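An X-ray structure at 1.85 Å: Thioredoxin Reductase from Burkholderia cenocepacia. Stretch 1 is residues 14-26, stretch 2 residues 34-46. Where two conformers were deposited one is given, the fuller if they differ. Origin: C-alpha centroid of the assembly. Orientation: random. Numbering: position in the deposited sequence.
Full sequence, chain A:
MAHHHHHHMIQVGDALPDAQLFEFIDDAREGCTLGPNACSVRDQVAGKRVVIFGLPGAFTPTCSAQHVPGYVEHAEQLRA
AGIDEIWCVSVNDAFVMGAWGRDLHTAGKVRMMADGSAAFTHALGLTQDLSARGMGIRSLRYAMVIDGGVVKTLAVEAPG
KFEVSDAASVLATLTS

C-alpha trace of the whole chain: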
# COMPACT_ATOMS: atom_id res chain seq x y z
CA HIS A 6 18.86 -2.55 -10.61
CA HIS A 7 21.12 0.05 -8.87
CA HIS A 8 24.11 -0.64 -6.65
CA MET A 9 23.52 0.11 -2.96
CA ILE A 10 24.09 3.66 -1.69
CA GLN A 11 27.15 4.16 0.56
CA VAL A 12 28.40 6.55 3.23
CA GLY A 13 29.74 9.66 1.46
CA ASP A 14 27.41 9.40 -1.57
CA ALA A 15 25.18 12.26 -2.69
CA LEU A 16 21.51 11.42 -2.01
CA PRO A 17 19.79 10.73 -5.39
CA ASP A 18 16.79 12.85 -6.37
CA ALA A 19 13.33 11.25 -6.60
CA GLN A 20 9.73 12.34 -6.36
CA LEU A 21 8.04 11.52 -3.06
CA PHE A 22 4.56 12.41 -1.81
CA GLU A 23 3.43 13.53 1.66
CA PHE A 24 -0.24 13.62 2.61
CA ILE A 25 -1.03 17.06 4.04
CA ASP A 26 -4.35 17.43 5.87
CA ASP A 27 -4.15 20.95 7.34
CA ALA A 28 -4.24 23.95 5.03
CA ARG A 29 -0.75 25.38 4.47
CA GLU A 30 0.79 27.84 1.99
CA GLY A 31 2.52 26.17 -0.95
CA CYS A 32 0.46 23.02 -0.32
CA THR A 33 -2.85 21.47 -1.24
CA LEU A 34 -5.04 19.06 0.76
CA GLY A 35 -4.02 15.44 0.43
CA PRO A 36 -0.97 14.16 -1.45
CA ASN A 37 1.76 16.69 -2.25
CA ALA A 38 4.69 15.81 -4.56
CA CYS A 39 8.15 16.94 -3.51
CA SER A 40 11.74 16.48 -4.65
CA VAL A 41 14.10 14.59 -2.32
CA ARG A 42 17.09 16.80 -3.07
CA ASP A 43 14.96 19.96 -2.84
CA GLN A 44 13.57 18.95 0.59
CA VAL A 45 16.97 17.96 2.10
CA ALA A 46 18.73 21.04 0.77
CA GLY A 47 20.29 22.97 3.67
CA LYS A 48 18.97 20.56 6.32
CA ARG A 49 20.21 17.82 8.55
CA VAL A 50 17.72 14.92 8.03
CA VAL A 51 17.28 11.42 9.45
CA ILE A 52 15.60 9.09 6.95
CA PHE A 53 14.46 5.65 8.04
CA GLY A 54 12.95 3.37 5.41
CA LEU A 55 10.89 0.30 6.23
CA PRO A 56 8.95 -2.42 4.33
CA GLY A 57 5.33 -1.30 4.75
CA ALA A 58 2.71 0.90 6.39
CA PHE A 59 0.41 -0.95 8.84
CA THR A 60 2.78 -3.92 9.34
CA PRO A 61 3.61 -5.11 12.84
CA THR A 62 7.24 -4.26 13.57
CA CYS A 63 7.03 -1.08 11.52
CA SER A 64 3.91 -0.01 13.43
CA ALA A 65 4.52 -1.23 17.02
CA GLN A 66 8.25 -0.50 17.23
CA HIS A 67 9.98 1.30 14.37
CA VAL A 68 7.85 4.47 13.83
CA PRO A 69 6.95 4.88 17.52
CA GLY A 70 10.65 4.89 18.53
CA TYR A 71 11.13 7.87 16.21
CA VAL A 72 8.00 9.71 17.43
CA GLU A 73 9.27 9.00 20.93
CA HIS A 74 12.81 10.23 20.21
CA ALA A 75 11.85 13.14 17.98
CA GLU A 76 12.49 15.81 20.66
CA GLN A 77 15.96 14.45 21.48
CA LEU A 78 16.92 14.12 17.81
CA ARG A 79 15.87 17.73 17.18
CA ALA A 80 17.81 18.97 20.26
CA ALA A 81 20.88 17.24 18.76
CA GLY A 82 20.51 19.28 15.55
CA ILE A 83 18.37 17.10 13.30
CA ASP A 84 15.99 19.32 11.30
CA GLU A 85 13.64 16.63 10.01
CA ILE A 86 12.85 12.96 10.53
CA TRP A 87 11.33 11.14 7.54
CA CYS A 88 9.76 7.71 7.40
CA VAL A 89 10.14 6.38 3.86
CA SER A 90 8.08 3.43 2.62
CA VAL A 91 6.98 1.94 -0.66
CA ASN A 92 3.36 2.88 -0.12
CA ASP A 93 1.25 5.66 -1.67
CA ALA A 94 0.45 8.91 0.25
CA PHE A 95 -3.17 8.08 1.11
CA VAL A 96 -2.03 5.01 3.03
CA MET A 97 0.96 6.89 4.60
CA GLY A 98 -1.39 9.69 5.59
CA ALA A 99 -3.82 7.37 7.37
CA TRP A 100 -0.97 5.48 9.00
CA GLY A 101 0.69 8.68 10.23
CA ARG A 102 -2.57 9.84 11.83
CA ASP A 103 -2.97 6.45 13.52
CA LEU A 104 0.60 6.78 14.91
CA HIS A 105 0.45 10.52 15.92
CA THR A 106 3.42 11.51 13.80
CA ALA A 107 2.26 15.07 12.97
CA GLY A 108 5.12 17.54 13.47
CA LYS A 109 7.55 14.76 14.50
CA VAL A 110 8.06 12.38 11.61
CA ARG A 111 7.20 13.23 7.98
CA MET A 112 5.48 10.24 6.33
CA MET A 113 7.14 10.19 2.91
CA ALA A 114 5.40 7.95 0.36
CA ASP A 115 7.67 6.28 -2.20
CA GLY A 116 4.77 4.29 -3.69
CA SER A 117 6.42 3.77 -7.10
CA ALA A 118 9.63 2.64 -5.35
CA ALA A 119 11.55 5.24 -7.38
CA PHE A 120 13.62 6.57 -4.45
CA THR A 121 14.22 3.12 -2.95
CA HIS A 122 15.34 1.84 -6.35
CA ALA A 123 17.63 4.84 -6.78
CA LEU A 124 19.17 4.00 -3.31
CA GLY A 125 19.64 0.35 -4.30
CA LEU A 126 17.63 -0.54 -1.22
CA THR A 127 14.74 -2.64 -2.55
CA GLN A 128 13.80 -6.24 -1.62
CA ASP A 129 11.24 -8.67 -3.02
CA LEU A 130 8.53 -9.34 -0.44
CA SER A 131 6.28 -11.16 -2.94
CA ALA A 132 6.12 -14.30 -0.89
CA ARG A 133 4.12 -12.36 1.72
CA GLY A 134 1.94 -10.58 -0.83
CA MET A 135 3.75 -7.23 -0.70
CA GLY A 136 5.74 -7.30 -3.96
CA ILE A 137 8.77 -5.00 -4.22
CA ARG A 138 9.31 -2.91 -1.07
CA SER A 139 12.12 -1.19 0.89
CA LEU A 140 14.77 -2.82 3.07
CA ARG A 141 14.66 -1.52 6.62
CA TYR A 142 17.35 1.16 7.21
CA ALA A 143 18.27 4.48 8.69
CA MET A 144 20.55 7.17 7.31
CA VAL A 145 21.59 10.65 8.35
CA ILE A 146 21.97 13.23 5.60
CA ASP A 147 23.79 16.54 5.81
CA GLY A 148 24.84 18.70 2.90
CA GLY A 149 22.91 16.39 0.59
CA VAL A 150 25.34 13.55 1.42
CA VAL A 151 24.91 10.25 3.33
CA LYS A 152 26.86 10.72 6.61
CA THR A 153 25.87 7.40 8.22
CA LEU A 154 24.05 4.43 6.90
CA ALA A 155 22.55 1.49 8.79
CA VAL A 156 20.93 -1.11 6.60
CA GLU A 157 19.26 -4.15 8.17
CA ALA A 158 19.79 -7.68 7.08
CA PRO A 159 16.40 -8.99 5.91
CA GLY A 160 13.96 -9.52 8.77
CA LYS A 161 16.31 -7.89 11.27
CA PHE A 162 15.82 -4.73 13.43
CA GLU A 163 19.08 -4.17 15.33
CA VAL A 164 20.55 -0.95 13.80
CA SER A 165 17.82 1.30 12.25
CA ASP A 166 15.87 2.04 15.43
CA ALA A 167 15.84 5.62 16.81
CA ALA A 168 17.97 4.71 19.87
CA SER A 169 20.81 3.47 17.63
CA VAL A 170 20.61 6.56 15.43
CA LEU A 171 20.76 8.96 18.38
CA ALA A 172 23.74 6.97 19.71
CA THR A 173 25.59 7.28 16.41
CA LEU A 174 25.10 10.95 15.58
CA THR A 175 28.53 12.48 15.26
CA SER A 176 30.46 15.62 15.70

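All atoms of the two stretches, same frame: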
# COMPACT_ATOMS: atom_id res chain seq x y z
N ASP A 14 28.11 9.19 -0.29
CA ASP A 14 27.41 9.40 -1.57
C ASP A 14 26.47 10.59 -1.47
O ASP A 14 25.88 10.82 -0.42
CB ASP A 14 26.56 8.17 -1.90
CG ASP A 14 27.35 7.06 -2.56
OD1 ASP A 14 28.60 7.14 -2.58
OD2 ASP A 14 26.72 6.11 -3.05
N ALA A 15 26.30 11.32 -2.57
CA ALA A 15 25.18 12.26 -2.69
C ALA A 15 23.85 11.51 -2.69
O ALA A 15 23.71 10.48 -3.36
CB ALA A 15 25.32 13.07 -3.96
N LEU A 16 22.86 12.00 -1.95
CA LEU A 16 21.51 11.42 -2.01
C LEU A 16 20.92 11.62 -3.43
O LEU A 16 20.95 12.74 -3.96
CB LEU A 16 20.65 12.11 -0.95
CG LEU A 16 19.38 11.50 -0.39
CD1 LEU A 16 19.74 10.15 0.25
CD2 LEU A 16 18.70 12.46 0.63
N PRO A 17 20.42 10.54 -4.06
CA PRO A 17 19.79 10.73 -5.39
C PRO A 17 18.47 11.48 -5.30
O PRO A 17 17.81 11.46 -4.24
CB PRO A 17 19.55 9.29 -5.87
CG PRO A 17 19.46 8.47 -4.60
CD PRO A 17 20.48 9.13 -3.67
N ASP A 18 18.09 12.17 -6.37
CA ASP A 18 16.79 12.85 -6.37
C ASP A 18 15.75 11.79 -6.68
O ASP A 18 16.09 10.77 -7.29
CB ASP A 18 16.72 13.96 -7.42
CG ASP A 18 15.72 15.06 -7.05
OD1 ASP A 18 15.11 15.02 -5.96
OD2 ASP A 18 15.57 16.01 -7.85
N ALA A 19 14.52 12.05 -6.24
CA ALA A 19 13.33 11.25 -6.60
C ALA A 19 12.11 12.07 -6.24
O ALA A 19 12.21 13.07 -5.52
CB ALA A 19 13.31 9.92 -5.84
N GLN A 20 10.94 11.66 -6.75
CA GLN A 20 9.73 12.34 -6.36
C GLN A 20 8.99 11.53 -5.29
O GLN A 20 8.63 10.37 -5.51
CB GLN A 20 8.82 12.67 -7.58
CG GLN A 20 7.47 13.28 -7.21
CD GLN A 20 6.65 13.63 -8.45
OE1 GLN A 20 5.92 12.80 -8.98
NE2 GLN A 20 6.78 14.87 -8.90
N LEU A 21 8.77 12.15 -4.14
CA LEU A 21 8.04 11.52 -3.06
C LEU A 21 6.75 12.31 -2.88
O LEU A 21 6.63 13.42 -3.38
CB LEU A 21 8.86 11.56 -1.76
CG LEU A 21 10.17 10.75 -1.69
CD1 LEU A 21 10.87 10.87 -0.33
CD2 LEU A 21 9.89 9.31 -2.01
N PHE A 22 5.79 11.72 -2.18
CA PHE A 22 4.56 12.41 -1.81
C PHE A 22 4.32 12.36 -0.30
O PHE A 22 4.50 11.30 0.36
CB PHE A 22 3.32 11.77 -2.53
CG PHE A 22 3.26 11.97 -4.03
CD1 PHE A 22 2.32 12.82 -4.61
CD2 PHE A 22 4.11 11.26 -4.88
CE1 PHE A 22 2.27 13.01 -6.01
CE2 PHE A 22 4.05 11.44 -6.31
CZ PHE A 22 3.13 12.29 -6.86
N GLU A 23 3.87 13.48 0.26
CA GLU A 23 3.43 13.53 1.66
C GLU A 23 1.99 14.00 1.73
O GLU A 23 1.61 15.00 1.09
CB GLU A 23 4.34 14.44 2.49
CG GLU A 23 3.89 14.57 3.94
CD GLU A 23 4.74 15.53 4.72
OE1 GLU A 23 5.31 16.48 4.11
OE2 GLU A 23 4.81 15.35 5.96
N PHE A 24 1.17 13.28 2.50
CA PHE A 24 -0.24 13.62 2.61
C PHE A 24 -0.35 14.76 3.60
O PHE A 24 0.14 14.64 4.73
CB PHE A 24 -1.02 12.39 3.08
CG PHE A 24 -2.52 12.56 3.01
CD1 PHE A 24 -3.24 12.08 1.91
CD2 PHE A 24 -3.22 13.20 4.04
CE1 PHE A 24 -4.64 12.23 1.82
CE2 PHE A 24 -4.62 13.35 3.97
CZ PHE A 24 -5.34 12.85 2.86
N ILE A 25 -0.96 15.88 3.20
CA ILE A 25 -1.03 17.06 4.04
C ILE A 25 -2.50 17.36 4.34
O ILE A 25 -3.26 17.64 3.42
CB ILE A 25 -0.46 18.30 3.31
CG1 ILE A 25 0.99 18.09 2.85
CG2 ILE A 25 -0.56 19.52 4.21
CD1 ILE A 25 1.96 17.69 3.96
N ASP A 26 -2.92 17.30 5.60
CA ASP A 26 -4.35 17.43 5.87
C ASP A 26 -4.78 18.81 6.39
O ASP A 26 -5.96 19.17 6.31
CB ASP A 26 -4.85 16.28 6.77
CG ASP A 26 -4.32 16.39 8.19
OD1 ASP A 26 -4.53 17.43 8.83
OD2 ASP A 26 -3.71 15.43 8.68
N LEU A 34 -4.59 20.10 -0.16
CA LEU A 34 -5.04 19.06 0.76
C LEU A 34 -4.84 17.69 0.14
O LEU A 34 -5.15 17.47 -1.04
CB LEU A 34 -6.51 19.26 1.19
CG LEU A 34 -6.83 20.53 2.02
CD1 LEU A 34 -8.36 20.76 2.16
CD2 LEU A 34 -6.12 20.56 3.39
N GLY A 35 -4.28 16.78 0.92
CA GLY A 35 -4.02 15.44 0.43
C GLY A 35 -2.58 15.31 -0.01
O GLY A 35 -1.69 15.97 0.55
N PRO A 36 -2.34 14.45 -1.02
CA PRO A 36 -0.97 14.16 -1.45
C PRO A 36 -0.27 15.35 -2.12
O PRO A 36 -0.85 16.04 -2.97
CB PRO A 36 -1.16 13.00 -2.44
CG PRO A 36 -2.56 13.20 -2.97
CD PRO A 36 -3.33 13.65 -1.77
N ASN A 37 0.94 15.63 -1.67
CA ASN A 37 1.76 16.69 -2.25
C ASN A 37 3.07 16.10 -2.74
O ASN A 37 3.80 15.47 -1.98
CB ASN A 37 2.04 17.77 -1.21
CG ASN A 37 0.85 18.67 -0.98
OD1 ASN A 37 0.87 19.85 -1.33
ND2 ASN A 37 -0.19 18.13 -0.37
N ALA A 38 3.41 16.32 -4.01
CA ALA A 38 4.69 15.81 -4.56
C ALA A 38 5.83 16.70 -4.08
O ALA A 38 5.65 17.90 -3.95
CB ALA A 38 4.65 15.84 -6.07
N CYS A 39 7.00 16.12 -3.82
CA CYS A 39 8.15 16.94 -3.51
C CYS A 39 9.41 16.20 -3.90
O CYS A 39 9.42 14.98 -3.96
CB CYS A 39 8.18 17.27 -2.02
SG CYS A 39 8.20 15.74 -1.09
N SER A 40 10.45 16.98 -4.19
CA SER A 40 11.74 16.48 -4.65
C SER A 40 12.59 16.13 -3.43
O SER A 40 12.66 16.92 -2.49
CB SER A 40 12.45 17.54 -5.51
OG SER A 40 13.87 17.43 -5.47
N VAL A 41 13.23 14.97 -3.44
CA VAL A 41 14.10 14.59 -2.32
C VAL A 41 15.25 15.61 -2.14
O VAL A 41 15.51 16.08 -1.03
CB VAL A 41 14.68 13.17 -2.53
CG1 VAL A 41 15.78 12.85 -1.50
CG2 VAL A 41 13.56 12.14 -2.41
N ARG A 42 15.94 15.95 -3.23
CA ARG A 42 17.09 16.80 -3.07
C ARG A 42 16.62 18.19 -2.68
O ARG A 42 17.21 18.80 -1.78
CB ARG A 42 17.98 16.76 -4.33
CG ARG A 42 18.71 15.41 -4.42
CD ARG A 42 19.94 15.42 -5.34
NE ARG A 42 20.93 16.44 -4.97
CZ ARG A 42 21.88 16.28 -4.05
NH1 ARG A 42 21.97 15.14 -3.34
NH2 ARG A 42 22.75 17.26 -3.82
N ASP A 43 15.52 18.66 -3.27
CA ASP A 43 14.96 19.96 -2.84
C ASP A 43 14.58 20.07 -1.35
O ASP A 43 14.80 21.10 -0.73
CB ASP A 43 13.77 20.38 -3.72
CG ASP A 43 14.19 20.79 -5.13
OD1 ASP A 43 15.41 20.95 -5.38
OD2 ASP A 43 13.29 20.97 -6.00
N GLN A 44 14.02 19.00 -0.80
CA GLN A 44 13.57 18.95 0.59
C GLN A 44 14.69 18.70 1.61
O GLN A 44 14.49 18.97 2.79
CB GLN A 44 12.51 17.84 0.80
CG GLN A 44 11.20 18.09 0.08
CD GLN A 44 10.41 19.19 0.74
OE1 GLN A 44 10.31 19.25 1.97
NE2 GLN A 44 9.85 20.08 -0.08
N VAL A 45 15.83 18.14 1.18
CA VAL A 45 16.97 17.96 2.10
C VAL A 45 17.95 19.10 1.96
O VAL A 45 18.86 19.26 2.80
CB VAL A 45 17.71 16.62 1.94
CG1 VAL A 45 16.73 15.47 2.03
CG2 VAL A 45 18.50 16.56 0.62
N ALA A 46 17.79 19.93 0.93
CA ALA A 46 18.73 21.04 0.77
C ALA A 46 18.79 21.92 2.02
O ALA A 46 17.75 22.41 2.51
CB ALA A 46 18.39 21.89 -0.45

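Residues 20-25 and 35-40 form two antiparallel strands, and the second runs directly into a short helix, 41-45, that folds against the loop leading into the first. The ladder is regular. Leu21 and Cys39 exchange two backbone hydrogen bonds, Leu21 N to Cys39 O at 2.9 Å and Cys39 N to Leu21 O at 2.8 Å; Glu23 pairs likewise with Asn37, and Ile25 with Gly35. Between these pairs the alpha carbons draw closer and CA-H...O contacts fill in, the shortest from Phe22 CA to Asn37 O at 3.2 Å.

Val41 gives up the most surface to the other stretch. Its backbone extends the ladder by one bond, Val41 N to Ala19 O at 3.0 Å, even as the chain turns into the helix. Its two methyls spread apart: Val41 CG1 lies 3.6 Å from Leu16 CD2, and Val41 CG2 lies 3.6 Å from Leu21 CD1. A compact, branched side chain suits this buried site, since it can touch leucines from both the loop and the strand. Leu16 CD2 also reaches Val45 CG1 at 3.9 Å, one helical turn further on.

Arg42, next in area covered, uses its length. In its guanidinium, Arg42 NH1 donates to Leu16 O at 2.7 Å, with the carbonyl near the plane of the group, where its N-H bonds point. The side chain thus satisfies a loop carbonyl that has no strand partner here, while Arg42 CG packs 4.0 Å from Pro17 C.

Asp18 ties the loop to the start of the helix. Asp18 OD1 accepts from Arg42 N at 3.0 Å, almost linearly, and from Ser40 OG at 2.8 Å. Ser40 is the N-cap: Ser40 OG in turn accepts from Asp43 N at 3.0 Å. A hydroxyl suits this position because it can donate to the carboxylate while accepting from a free helical amide, and the negative charge of Asp18 sits well beside first-turn N-H groups that have no helical carbonyl to bond.

Along the strands, Phe22 and Phe24 share a sheet face with Pro36 and Ala38. Ala38 CB sits over the Phe22 ring, 3.7 Å from Phe22 CE1, a CH-pi contact for which a small methyl is well shaped. Gly35 CA lies over the face of the Phe24 ring. With phi 98° and psi -149°, Gly35 adopts a backbone that calls for glycine, as a CB would jam against the preceding carbonyl oxygen and clash with Pro36 CD.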